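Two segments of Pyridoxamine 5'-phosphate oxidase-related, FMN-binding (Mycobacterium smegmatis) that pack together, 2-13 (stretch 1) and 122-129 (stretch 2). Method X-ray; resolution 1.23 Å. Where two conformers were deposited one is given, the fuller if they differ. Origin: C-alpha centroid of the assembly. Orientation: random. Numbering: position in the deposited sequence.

Stretch 1 (2-13) VAVPEGYESLLE
Stretch 2 (122-129) RPTAFSKQ

The ring of Phe-126 is the centre of this contact, with 115 Å² of the residue covered by the N-terminal segment. Its CA-to-CB bond points toward that segment, and chi1 near -63° (m) with chi2 near 93° sets the ring against residues 2-5, with Val-4 CA over one face. Val-4 CA lies 4.0 Å from the centroid of the Phe-126 ring and 13° off its normal, a CH-pi contact made by the backbone carbon. The Val-4 side chain, directed sideways with chi1 -168° (t), still brings CG2 to 3.7 Å from Phe-126 CZ. Around the same ring, at oblique positions, Val-2 CG1 approaches Phe-126 CE1 at 3.5 Å, Ala-3 O approaches Phe-126 CD1 at 3.4 Å, and Leu-12 CD1 reaches Phe-126 CE2 at 4.3 Å. Pro-5 CD sits 3.4 Å from Phe-126 CB, where the aromatic side chain leaves its strand.

Residues 2-5 are extended (psi 126° to 144°) and run in the same direction as strand residues 122-127. The register sets Val-2 CA 6.1 Å from Thr-124 CA and Val-4 CA 6.5 Å from Phe-126 CA. No hydrogen bond joins the two segments; they meet through apolar packing in which side chains also touch backbone atoms of the partner. Along the strand, Pro-123 and Phe-126 point toward the partner, whereas Thr-124, Ala-125 and Ser-127 point away. At the start of the contact Val-2, chi1 62° (p), directs CG1 to 3.1 Å from Pro-123 O and 3.7 Å from Pro-123 CB. Both Pro-5 and Pro-123 have C-gamma exo rings.

After Pro-5 the chain turns: Tyr-8 N donates to Pro-5 O at 2.9 Å, and Gly-7 adopts phi/psi 84/9°, where a CB would be jammed against the preceding carbonyl oxygen. Tyr-8 (-112/-9°, chi1 -76°, m; chi2 80°) then faces Lys-128. Leu-11 N donates to Tyr-8 O at 3.0 Å, and a weakly bonded helix spans about residues 9-13. Leu-12, with chi1 -62° (m) and chi2 179° (t), points toward the strand.

At the polar edge Lys-128 (-131/17°) lays its aliphatic stem on Tyr-8. Its CG is 3.6 Å from the centroid of the Tyr-8 ring, only 6° off the normal, and Lys-128 CB is 3.6 Å from Tyr-8 CE2. Chi1 48° (p) places Lys-128 CG 4.0 Å from Pro-5 CB and over the Tyr-8 ring; chi2 70° (p), chi3 -180° (t) and chi4 176° (t) set the course of the rest of the chain. Glu-6 points away and makes no contact with the strand segment.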

# COMPACT_ATOMS: atom_id res chain seq x y z
N VAL A 2 -21.14 -0.60 -5.15
CA VAL A 2 -20.26 -1.72 -5.60
C VAL A 2 -20.16 -2.78 -4.50
O VAL A 2 -19.80 -2.47 -3.37
CB VAL A 2 -18.85 -1.20 -5.96
CG1 VAL A 2 -18.18 -0.58 -4.76
CG2 VAL A 2 -17.99 -2.32 -6.54
N ALA A 3 -20.46 -4.03 -4.84
CA ALA A 3 -20.47 -5.08 -3.82
C ALA A 3 -19.07 -5.61 -3.50
O ALA A 3 -18.28 -5.82 -4.42
CB ALA A 3 -21.39 -6.21 -4.26
N VAL A 4 -18.76 -5.79 -2.19
CA VAL A 4 -17.57 -6.54 -1.71
C VAL A 4 -17.73 -7.92 -2.36
O VAL A 4 -18.76 -8.57 -2.12
CB VAL A 4 -17.43 -6.52 -0.19
CG1 VAL A 4 -16.05 -7.03 0.20
CG2 VAL A 4 -17.59 -5.09 0.32
N PRO A 5 -16.68 -8.48 -2.96
CA PRO A 5 -16.58 -9.94 -3.11
C PRO A 5 -16.82 -10.90 -1.97
O PRO A 5 -16.51 -10.57 -0.84
CB PRO A 5 -15.12 -10.17 -3.60
CG PRO A 5 -14.59 -8.84 -3.98
CD PRO A 5 -15.42 -7.80 -3.29
N GLU A 6 -17.42 -12.06 -2.26
CA GLU A 6 -18.52 -12.58 -1.49
C GLU A 6 -17.53 -13.23 -0.51
O GLU A 6 -16.58 -13.90 -0.94
CB GLU A 6 -19.25 -13.67 -2.30
CG GLU A 6 -20.35 -14.51 -1.61
CD GLU A 6 -21.11 -15.41 -2.61
OE1 GLU A 6 -22.28 -15.77 -2.36
OE2 GLU A 6 -20.54 -15.76 -3.67
N GLY A 7 -17.68 -12.97 0.78
CA GLY A 7 -16.77 -13.56 1.77
C GLY A 7 -15.44 -12.87 2.05
O GLY A 7 -14.61 -13.44 2.77
N TYR A 8 -15.23 -11.66 1.52
CA TYR A 8 -14.00 -10.88 1.75
C TYR A 8 -14.24 -9.62 2.58
O TYR A 8 -13.27 -8.95 3.01
CB TYR A 8 -13.32 -10.53 0.41
CG TYR A 8 -12.57 -11.70 -0.20
CD1 TYR A 8 -13.26 -12.68 -0.90
CD2 TYR A 8 -11.18 -11.82 -0.07
CE1 TYR A 8 -12.59 -13.76 -1.46
CE2 TYR A 8 -10.51 -12.92 -0.63
CZ TYR A 8 -11.23 -13.88 -1.33
OH TYR A 8 -10.62 -14.97 -1.92
N GLU A 9 -15.50 -9.30 2.83
CA GLU A 9 -15.83 -8.17 3.67
C GLU A 9 -15.23 -8.34 5.07
O GLU A 9 -14.94 -7.35 5.74
CB GLU A 9 -17.35 -7.94 3.74
CG GLU A 9 -17.73 -6.60 4.33
CD GLU A 9 -19.16 -6.15 4.09
OE1 GLU A 9 -19.52 -5.12 4.66
OE2 GLU A 9 -19.94 -6.85 3.39
N SER A 10 -15.04 -9.59 5.48
CA SER A 10 -14.40 -9.90 6.74
C SER A 10 -13.05 -9.21 6.94
O SER A 10 -12.71 -8.85 8.07
CB SER A 10 -14.25 -11.42 6.87
OG SER A 10 -13.69 -11.95 5.68
N LEU A 11 -12.28 -9.05 5.85
CA LEU A 11 -10.96 -8.39 5.92
C LEU A 11 -11.14 -6.94 6.30
O LEU A 11 -10.34 -6.41 7.06
CB LEU A 11 -10.16 -8.50 4.61
CG LEU A 11 -9.45 -9.83 4.35
CD1 LEU A 11 -8.92 -9.85 2.93
CD2 LEU A 11 -8.32 -10.02 5.37
N LEU A 12 -12.22 -6.30 5.83
CA LEU A 12 -12.47 -4.90 6.16
C LEU A 12 -13.01 -4.72 7.56
O LEU A 12 -13.00 -3.61 8.08
CB LEU A 12 -13.43 -4.29 5.15
CG LEU A 12 -12.92 -4.27 3.71
CD1 LEU A 12 -14.00 -3.66 2.82
CD2 LEU A 12 -11.61 -3.48 3.57
N GLU A 13 -13.55 -5.80 8.15
CA GLU A 13 -14.06 -5.73 9.52
C GLU A 13 -13.00 -5.92 10.61
O GLU A 13 -13.24 -5.71 11.80
CB GLU A 13 -15.19 -6.75 9.71
CG GLU A 13 -16.43 -6.34 8.89
CD GLU A 13 -17.60 -7.32 9.00
OE1 GLU A 13 -17.43 -8.39 9.58
OE2 GLU A 13 -18.69 -7.01 8.49
N ARG A 122 -15.73 6.23 -0.77
CA ARG A 122 -16.72 5.29 -1.29
C ARG A 122 -16.05 4.39 -2.33
O ARG A 122 -15.51 4.88 -3.31
CB ARG A 122 -17.89 6.02 -1.91
CG ARG A 122 -18.97 5.03 -2.40
CD ARG A 122 -20.27 5.71 -2.72
NE ARG A 122 -20.77 6.44 -1.56
CZ ARG A 122 -21.56 5.92 -0.63
NH1 ARG A 122 -22.01 4.66 -0.74
NH2 ARG A 122 -21.94 6.67 0.40
N PRO A 123 -16.06 3.07 -2.10
CA PRO A 123 -15.46 2.16 -3.06
C PRO A 123 -16.07 2.24 -4.45
O PRO A 123 -17.30 2.37 -4.61
CB PRO A 123 -15.69 0.77 -2.44
CG PRO A 123 -15.75 1.04 -0.96
CD PRO A 123 -16.53 2.33 -0.91
N THR A 124 -15.19 2.11 -5.45
CA THR A 124 -15.58 1.99 -6.87
C THR A 124 -15.22 0.63 -7.44
O THR A 124 -15.78 0.24 -8.47
CB THR A 124 -14.90 3.07 -7.72
OG1 THR A 124 -13.49 2.97 -7.52
CG2 THR A 124 -15.40 4.47 -7.37
N ALA A 125 -14.33 -0.12 -6.80
CA ALA A 125 -13.89 -1.42 -7.31
C ALA A 125 -13.21 -2.21 -6.20
O ALA A 125 -12.60 -1.64 -5.29
CB ALA A 125 -12.92 -1.26 -8.51
N PHE A 126 -13.34 -3.53 -6.31
CA PHE A 126 -12.66 -4.48 -5.44
C PHE A 126 -11.93 -5.53 -6.27
O PHE A 126 -12.45 -5.99 -7.29
CB PHE A 126 -13.65 -5.22 -4.54
CG PHE A 126 -14.40 -4.34 -3.60
CD1 PHE A 126 -15.64 -3.81 -3.95
CD2 PHE A 126 -13.86 -4.02 -2.35
CE1 PHE A 126 -16.34 -3.01 -3.07
CE2 PHE A 126 -14.56 -3.20 -1.45
CZ PHE A 126 -15.81 -2.70 -1.82
N SER A 127 -10.77 -5.98 -5.78
CA SER A 127 -10.09 -7.13 -6.37
C SER A 127 -9.43 -7.96 -5.28
O SER A 127 -8.82 -7.42 -4.37
CB SER A 127 -9.01 -6.71 -7.37
OG SER A 127 -8.41 -7.86 -7.94
N LYS A 128 -9.56 -9.28 -5.40
CA LYS A 128 -8.94 -10.21 -4.46
C LYS A 128 -8.18 -11.33 -5.20
O LYS A 128 -7.84 -12.38 -4.61
CB LYS A 128 -9.95 -10.76 -3.42
CG LYS A 128 -11.31 -11.29 -3.96
CD LYS A 128 -11.16 -12.58 -4.74
CE LYS A 128 -12.52 -13.05 -5.26
NZ LYS A 128 -12.42 -14.28 -6.13
N GLN A 129 -7.91 -11.11 -6.48
CA GLN A 129 -7.11 -12.04 -7.29
C GLN A 129 -6.29 -11.33 -8.37
O GLN A 129 -6.49 -10.15 -8.65
CB GLN A 129 -8.00 -13.12 -7.91
CG GLN A 129 -9.00 -12.63 -8.95
CD GLN A 129 -10.03 -13.69 -9.32
OE1 GLN A 129 -10.64 -13.63 -10.39
NE2 GLN A 129 -10.22 -14.66 -8.43